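Local atomic coordinates of tannase (Fusobacterium nucleatum subsp. nucleatum ATCC 25586, PDB entry 6YQ4), a protein that probably hydrolyses ester bonds of gallotannins as a tannase of the alpha/beta-hydrolase class, detoxifying these plant polyphenols, and binds a magnesium ion. Residues N214-N224 against S265-Y275. Numbering follows the deposited sequence.
Sequences NADSAYEWMYN and SNKLKTLFPIY
The axes of the helical segments 214-223 and 265-275 come within 7.2 Å at a crossing angle of -109°, with the CA atoms of W221 and K269 only 4.3 Å from each other. The pair illustrates how two steeply crossed helices are joined by different chemistry along their length, here in a helical region that an alpha/beta-hydrolase fold carries away from its magnesium site. Beside the crossing, the small S217 brings its CB to 3.3 Å from L268 O. F272, its CG anti to the backbone N, lays one side of its ring against A218 and W221. A218 CA sits over that face, offset toward the rim, while CB of the same alanine comes within 3.4 Å of F272 CE1. F272 CD2 in turn lies over a face of the W221 indole, the two ring planes inclined to each other. The indole NE1 is bonded to G295 O, and helices 298-316 and 450-461 also touch both aromatic residues, so this cluster ties four helices together. At one end the amide of N214 lies nearly parallel to the Y275 ring, 13° between planes, with CG over the ring centre; N211 bonds both N214 ND2 and Y275 OH, steadying the stack. The other end is polar. S265 OG donates to E220 OE2 (2.7 Å), on the anti side but well out of the carboxylate plane; R349 also holds this oxygen by a salt bridge. K269 runs fully extended past W221 and N224, and a water accepting a weak bond from its NZ donates to W221 O. N224 ND2 spends both hydrogens across the interface, in its own amide plane: one on S265 OG, the other on N266 OD1 at 3.1 Å in a nearly straight bond of 170°.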
ATOM      1  N   ASN A 214     -13.094  -6.418   2.687  1.00 23.96           N
ATOM      2  CA  ASN A 214     -12.974  -7.880   2.640  1.00 28.09           C
ATOM      3  C   ASN A 214     -11.786  -8.420   3.427  1.00 29.03           C
ATOM      4  O   ASN A 214     -11.599  -9.644   3.474  1.00 32.00           O
ATOM      5  CB  ASN A 214     -12.894  -8.395   1.196  1.00 20.13           C
ATOM      6  CG  ASN A 214     -14.146  -8.084   0.398  1.00 27.36           C
ATOM      7  OD1 ASN A 214     -15.221  -8.606   0.693  1.00 30.47           O
ATOM      8  ND2 ASN A 214     -14.019  -7.217  -0.612  1.00 20.61           N
ATOM      9  N   ALA A 215     -10.983  -7.566   4.052  1.00 27.13           N
ATOM     10  CA  ALA A 215      -9.797  -8.074   4.737  1.00 22.64           C
ATOM     11  C   ALA A 215     -10.092  -8.758   6.079  1.00 24.64           C
ATOM     12  O   ALA A 215      -9.219  -9.481   6.581  1.00 22.90           O
ATOM     13  CB  ALA A 215      -8.797  -6.944   4.926  1.00 18.31           C
ATOM     14  N   ASP A 216     -11.290  -8.580   6.658  1.00 20.29           N
ATOM     15  CA  ASP A 216     -11.641  -9.280   7.899  1.00 22.72           C
ATOM     16  C   ASP A 216     -11.905 -10.771   7.679  1.00 27.90           C
ATOM     17  O   ASP A 216     -11.427 -11.614   8.451  1.00 28.24           O
ATOM     18  CB  ASP A 216     -12.867  -8.635   8.540  1.00 27.65           C
ATOM     19  CG  ASP A 216     -12.536  -7.343   9.250  1.00 40.66           C
ATOM     20  OD1 ASP A 216     -11.470  -7.282   9.918  1.00 37.21           O
ATOM     21  OD2 ASP A 216     -13.342  -6.392   9.132  1.00 41.57           O
ATOM     22  N   SER A 217     -12.740 -11.114   6.690  1.00 21.85           N
ATOM     23  CA  SER A 217     -12.995 -12.522   6.399  1.00 28.67           C
ATOM     24  C   SER A 217     -11.730 -13.227   5.938  1.00 27.82           C
ATOM     25  O   SER A 217     -11.486 -14.386   6.300  1.00 32.08           O
ATOM     26  CB  SER A 217     -14.091 -12.661   5.338  1.00 29.36           C
ATOM     27  OG  SER A 217     -13.718 -11.985   4.145  1.00 31.73           O
ATOM     28  N   ALA A 218     -10.916 -12.553   5.130  1.00 21.02           N
ATOM     29  CA  ALA A 218      -9.694 -13.184   4.657  1.00 25.93           C
ATOM     30  C   ALA A 218      -8.746 -13.451   5.813  1.00 24.90           C
ATOM     31  O   ALA A 218      -8.076 -14.494   5.851  1.00 25.50           O
ATOM     32  CB  ALA A 218      -9.032 -12.316   3.585  1.00 21.48           C
ATOM     33  N   TYR A 219      -8.700 -12.539   6.784  1.00 25.51           N
ATOM     34  CA  TYR A 219      -7.775 -12.695   7.907  1.00 20.71           C
ATOM     35  C   TYR A 219      -8.183 -13.853   8.811  1.00 21.77           C
ATOM     36  O   TYR A 219      -7.325 -14.558   9.348  1.00 28.73           O
ATOM     37  CB  TYR A 219      -7.711 -11.394   8.696  1.00 20.42           C
ATOM     38  CG  TYR A 219      -6.500 -11.260   9.603  1.00 23.41           C
ATOM     39  CD1 TYR A 219      -6.563 -11.670  10.928  1.00 21.24           C
ATOM     40  CD2 TYR A 219      -5.296 -10.762   9.127  1.00 19.72           C
ATOM     41  CE1 TYR A 219      -5.456 -11.545  11.776  1.00 21.39           C
ATOM     42  CE2 TYR A 219      -4.184 -10.630   9.959  1.00 32.49           C
ATOM     43  CZ  TYR A 219      -4.278 -11.024  11.294  1.00 34.07           C
ATOM     44  OH  TYR A 219      -3.199 -10.910  12.145  1.00 31.93           O
ATOM     45  N   GLU A 220      -9.481 -14.085   8.960  1.00 22.42           N
ATOM     46  CA  GLU A 220      -9.967 -15.194   9.759  1.00 23.59           C
ATOM     47  C   GLU A 220      -9.955 -16.510   8.993  1.00 34.10           C
ATOM     48  O   GLU A 220      -9.746 -17.566   9.589  1.00 36.55           O
ATOM     49  CB  GLU A 220     -11.372 -14.858  10.260  1.00 26.28           C
ATOM     50  CG  GLU A 220     -11.362 -13.669  11.226  1.00 24.77           C
ATOM     51  CD  GLU A 220     -10.248 -13.792  12.261  1.00 30.31           C
ATOM     52  OE1 GLU A 220      -9.579 -12.780  12.540  1.00 27.48           O
ATOM     53  OE2 GLU A 220     -10.039 -14.907  12.803  1.00 39.23           O
ATOM     54  N   TRP A 221     -10.195 -16.475   7.684  1.00 36.49           N
ATOM     55  CA  TRP A 221      -9.933 -17.648   6.863  1.00 35.65           C
ATOM     56  C   TRP A 221      -8.505 -18.154   7.071  1.00 31.76           C
ATOM     57  O   TRP A 221      -8.289 -19.326   7.394  1.00 31.32           O
ATOM     58  CB  TRP A 221     -10.197 -17.319   5.396  1.00 38.61           C
ATOM     59  CG  TRP A 221      -9.830 -18.444   4.512  1.00 30.73           C
ATOM     60  CD1 TRP A 221     -10.495 -19.619   4.363  1.00 31.27           C
ATOM     61  CD2 TRP A 221      -8.681 -18.517   3.675  1.00 28.10           C
ATOM     62  NE1 TRP A 221      -9.831 -20.432   3.474  1.00 25.38           N
ATOM     63  CE2 TRP A 221      -8.708 -19.778   3.041  1.00 24.43           C
ATOM     64  CE3 TRP A 221      -7.613 -17.654   3.422  1.00 22.53           C
ATOM     65  CZ2 TRP A 221      -7.725 -20.180   2.147  1.00 24.44           C
ATOM     66  CZ3 TRP A 221      -6.639 -18.061   2.528  1.00 32.73           C
ATOM     67  CH2 TRP A 221      -6.703 -19.310   1.900  1.00 30.24           C
ATOM     68  N   MET A 222      -7.522 -17.266   6.942  1.00 23.00           N
ATOM     69  CA  MET A 222      -6.139 -17.648   7.220  1.00 25.98           C
ATOM     70  C   MET A 222      -5.919 -18.063   8.683  1.00 32.27           C
ATOM     71  O   MET A 222      -5.340 -19.120   8.955  1.00 39.75           O
ATOM     72  CB  MET A 222      -5.212 -16.503   6.844  1.00 28.73           C
ATOM     73  CG  MET A 222      -3.804 -16.965   6.545  1.00 39.84           C
ATOM     74  SD  MET A 222      -3.002 -16.049   5.228  1.00 41.10           S
ATOM     75  CE  MET A 222      -4.192 -16.328   3.958  1.00 49.62           C
ATOM     76  N   TYR A 223      -6.361 -17.254   9.649  1.00 32.61           N
ATOM     77  CA  TYR A 223      -5.846 -17.384  11.009  1.00 24.41           C
ATOM     78  C   TYR A 223      -6.861 -17.910  12.028  1.00 32.62           C
ATOM     79  O   TYR A 223      -6.612 -17.833  13.237  1.00 37.53           O
ATOM     80  CB  TYR A 223      -5.264 -16.041  11.457  1.00 23.62           C
ATOM     81  CG  TYR A 223      -4.018 -15.700  10.702  1.00 24.07           C
ATOM     82  CD1 TYR A 223      -4.009 -14.670   9.773  1.00 21.76           C
ATOM     83  CD2 TYR A 223      -2.851 -16.445  10.872  1.00 28.07           C
ATOM     84  CE1 TYR A 223      -2.873 -14.375   9.040  1.00 22.18           C
ATOM     85  CE2 TYR A 223      -1.699 -16.158  10.113  1.00 30.02           C
ATOM     86  CZ  TYR A 223      -1.728 -15.123   9.210  1.00 21.72           C
ATOM     87  OH  TYR A 223      -0.614 -14.809   8.475  1.00 30.95           O
ATOM     88  N   ASN A 224      -7.992 -18.445  11.581  1.00 32.98           N
ATOM     89  CA  ASN A 224      -8.907 -19.107  12.498  1.00 37.91           C
ATOM     90  C   ASN A 224      -8.201 -20.249  13.222  1.00 41.02           C
ATOM     91  O   ASN A 224      -7.464 -21.035  12.618  1.00 40.44           O
ATOM     92  CB  ASN A 224     -10.112 -19.647  11.728  1.00 41.96           C
ATOM     93  CG  ASN A 224     -11.169 -20.216  12.630  1.00 37.99           C
ATOM     94  OD1 ASN A 224     -11.426 -21.416  12.616  1.00 44.05           O
ATOM     95  ND2 ASN A 224     -11.803 -19.356  13.412  1.00 29.29           N
ATOM     96  N   SER A 265     -14.492 -14.933  14.907  1.00 28.30           N
ATOM     97  CA  SER A 265     -13.554 -15.448  13.930  1.00 31.21           C
ATOM     98  C   SER A 265     -14.131 -16.670  13.205  1.00 30.73           C
ATOM     99  O   SER A 265     -13.976 -16.798  11.990  1.00 28.02           O
ATOM    100  CB  SER A 265     -12.226 -15.760  14.616  1.00 30.01           C
ATOM    101  OG  SER A 265     -11.536 -16.815  13.969  1.00 28.27           O
ATOM    102  N   ASN A 266     -14.836 -17.552  13.915  1.00 35.64           N
ATOM    103  CA  ASN A 266     -15.556 -18.635  13.241  1.00 35.99           C
ATOM    104  C   ASN A 266     -16.488 -18.087  12.159  1.00 41.62           C
ATOM    105  O   ASN A 266     -16.468 -18.548  11.010  1.00 41.55           O
ATOM    106  CB  ASN A 266     -16.355 -19.465  14.252  1.00 30.45           C
ATOM    107  CG  ASN A 266     -15.463 -20.273  15.187  1.00 30.76           C
ATOM    108  OD1 ASN A 266     -14.250 -20.352  14.994  1.00 43.04           O
ATOM    109  ND2 ASN A 266     -16.060 -20.890  16.192  1.00 32.67           N
ATOM    110  N   LYS A 267     -17.300 -17.087  12.506  1.00 34.94           N
ATOM    111  CA  LYS A 267     -18.281 -16.569  11.559  1.00 35.18           C
ATOM    112  C   LYS A 267     -17.607 -15.851  10.399  1.00 37.10           C
ATOM    113  O   LYS A 267     -18.014 -16.021   9.243  1.00 43.93           O
ATOM    114  CB  LYS A 267     -19.264 -15.650  12.287  1.00 46.09           C
ATOM    115  CG  LYS A 267     -20.564 -15.296  11.546  1.00 59.54           C
ATOM    116  CD  LYS A 267     -21.325 -16.506  10.987  1.00 66.00           C
ATOM    117  CE  LYS A 267     -22.152 -17.231  12.041  1.00 74.65           C
ATOM    118  NZ  LYS A 267     -22.655 -18.542  11.512  1.00 81.30           N
ATOM    119  N   LEU A 268     -16.558 -15.069  10.678  1.00 33.71           N
ATOM    120  CA  LEU A 268     -15.863 -14.351   9.610  1.00 29.23           C
ATOM    121  C   LEU A 268     -15.220 -15.300   8.605  1.00 30.73           C
ATOM    122  O   LEU A 268     -15.229 -15.024   7.397  1.00 28.23           O
ATOM    123  CB  LEU A 268     -14.797 -13.436  10.194  1.00 25.49           C
ATOM    124  CG  LEU A 268     -15.312 -12.115  10.743  1.00 29.92           C
ATOM    125  CD1 LEU A 268     -14.237 -11.394  11.579  1.00 27.13           C
ATOM    126  CD2 LEU A 268     -15.820 -11.272   9.603  1.00 25.58           C
ATOM    127  N   LYS A 269     -14.628 -16.401   9.085  1.00 29.57           N
ATOM    128  CA  LYS A 269     -14.027 -17.375   8.172  1.00 28.08           C
ATOM    129  C   LYS A 269     -15.059 -17.900   7.194  1.00 26.93           C
ATOM    130  O   LYS A 269     -14.840 -17.902   5.979  1.00 30.59           O
ATOM    131  CB  LYS A 269     -13.418 -18.537   8.946  1.00 24.95           C
ATOM    132  CG  LYS A 269     -12.722 -19.526   8.023  1.00 25.46           C
ATOM    133  CD  LYS A 269     -12.351 -20.811   8.717  1.00 26.94           C
ATOM    134  CE  LYS A 269     -11.364 -21.615   7.889  1.00 27.34           C
ATOM    135  NZ  LYS A 269     -10.982 -22.941   8.507  1.00 31.76           N
ATOM    136  N   THR A 270     -16.194 -18.349   7.722  1.00 27.55           N
ATOM    137  CA  THR A 270     -17.366 -18.800   6.986  1.00 31.10           C
ATOM    138  C   THR A 270     -17.717 -17.921   5.788  1.00 33.54           C
ATOM    139  O   THR A 270     -18.216 -18.430   4.782  1.00 37.06           O
ATOM    140  CB  THR A 270     -18.530 -18.885   7.977  1.00 31.52           C
ATOM    141  OG1 THR A 270     -18.433 -20.111   8.704  1.00 43.19           O
ATOM    142  CG2 THR A 270     -19.867 -18.812   7.307  1.00 33.65           C
ATOM    143  N   LEU A 271     -17.423 -16.612   5.874  1.00 37.74           N
ATOM    144  CA  LEU A 271     -17.833 -15.619   4.880  1.00 35.65           C
ATOM    145  C   LEU A 271     -16.836 -15.419   3.733  1.00 33.90           C
ATOM    146  O   LEU A 271     -17.212 -14.851   2.700  1.00 33.94           O
ATOM    147  CB  LEU A 271     -18.062 -14.270   5.563  1.00 39.17           C
ATOM    148  CG  LEU A 271     -19.477 -13.981   6.087  1.00 44.64           C
ATOM    149  CD1 LEU A 271     -19.992 -15.080   6.993  1.00 46.72           C
ATOM    150  CD2 LEU A 271     -19.486 -12.666   6.808  1.00 41.33           C
ATOM    151  N   PHE A 272     -15.588 -15.843   3.879  1.00 24.20           N
ATOM    152  CA  PHE A 272     -14.602 -15.591   2.830  1.00 28.09           C
ATOM    153  C   PHE A 272     -14.843 -16.389   1.535  1.00 31.33           C
ATOM    154  O   PHE A 272     -14.703 -15.819   0.445  1.00 32.32           O
ATOM    155  CB  PHE A 272     -13.201 -15.874   3.367  1.00 25.93           C
ATOM    156  CG  PHE A 272     -12.092 -15.491   2.419  1.00 24.69           C
ATOM    157  CD1 PHE A 272     -11.920 -14.164   2.018  1.00 19.56           C
ATOM    158  CD2 PHE A 272     -11.218 -16.467   1.921  1.00 21.36           C
ATOM    159  CE1 PHE A 272     -10.883 -13.813   1.140  1.00 18.79           C
ATOM    160  CE2 PHE A 272     -10.182 -16.121   1.055  1.00 20.44           C
ATOM    161  CZ  PHE A 272     -10.016 -14.792   0.664  1.00 19.24           C
ATOM    162  N   PRO A 273     -15.206 -17.684   1.591  1.00 26.03           N
ATOM    163  CA  PRO A 273     -15.454 -18.415   0.334  1.00 31.82           C
ATOM    164  C   PRO A 273     -16.540 -17.809  -0.537  1.00 35.43           C
ATOM    165  O   PRO A 273     -16.422 -17.846  -1.769  1.00 37.04           O
ATOM    166  CB  PRO A 273     -15.835 -19.823   0.820  1.00 33.03           C
ATOM    167  CG  PRO A 273     -15.133 -19.961   2.134  1.00 28.70           C
ATOM    168  CD  PRO A 273     -15.286 -18.593   2.755  1.00 28.97           C
ATOM    169  N   ILE A 274     -17.607 -17.270   0.058  1.00 35.73           N
ATOM    170  CA  ILE A 274     -18.632 -16.621  -0.750  1.00 35.67           C
ATOM    171  C   ILE A 274     -18.026 -15.444  -1.497  1.00 32.43           C
ATOM    172  O   ILE A 274     -18.366 -15.181  -2.659  1.00 35.56           O
ATOM    173  CB  ILE A 274     -19.827 -16.176   0.118  1.00 43.20           C
ATOM    174  CG1 ILE A 274     -20.057 -17.136   1.307  1.00 47.73           C
ATOM    175  CG2 ILE A 274     -21.066 -16.049  -0.754  1.00 35.43           C
ATOM    176  CD1 ILE A 274     -21.139 -16.689   2.330  1.00 39.33           C
ATOM    177  N   TYR A 275     -17.097 -14.731  -0.860  1.00 27.13           N
ATOM    178  CA  TYR A 275     -16.538 -13.558  -1.514  1.00 27.96           C
ATOM    179  C   TYR A 275     -15.501 -13.957  -2.554  1.00 29.24           C
ATOM    180  O   TYR A 275     -15.563 -13.513  -3.704  1.00 24.04           O
ATOM    181  CB  TYR A 275     -15.929 -12.595  -0.504  1.00 22.74           C
ATOM    182  CG  TYR A 275     -15.022 -11.568  -1.178  1.00 31.48           C
ATOM    183  CD1 TYR A 275     -15.547 -10.597  -2.048  1.00 27.58           C
ATOM    184  CD2 TYR A 275     -13.636 -11.590  -0.974  1.00 23.52           C
ATOM    185  CE1 TYR A 275     -14.720  -9.661  -2.666  1.00 20.39           C
ATOM    186  CE2 TYR A 275     -12.802 -10.674  -1.592  1.00 18.73           C
ATOM    187  CZ  TYR A 275     -13.339  -9.712  -2.430  1.00 29.14           C
ATOM    188  OH  TYR A 275     -12.482  -8.830  -3.047  1.00 22.31           O
TER
HETATM  189  O   HOH W   1      -8.436 -21.440   9.103  1.00 27.93           O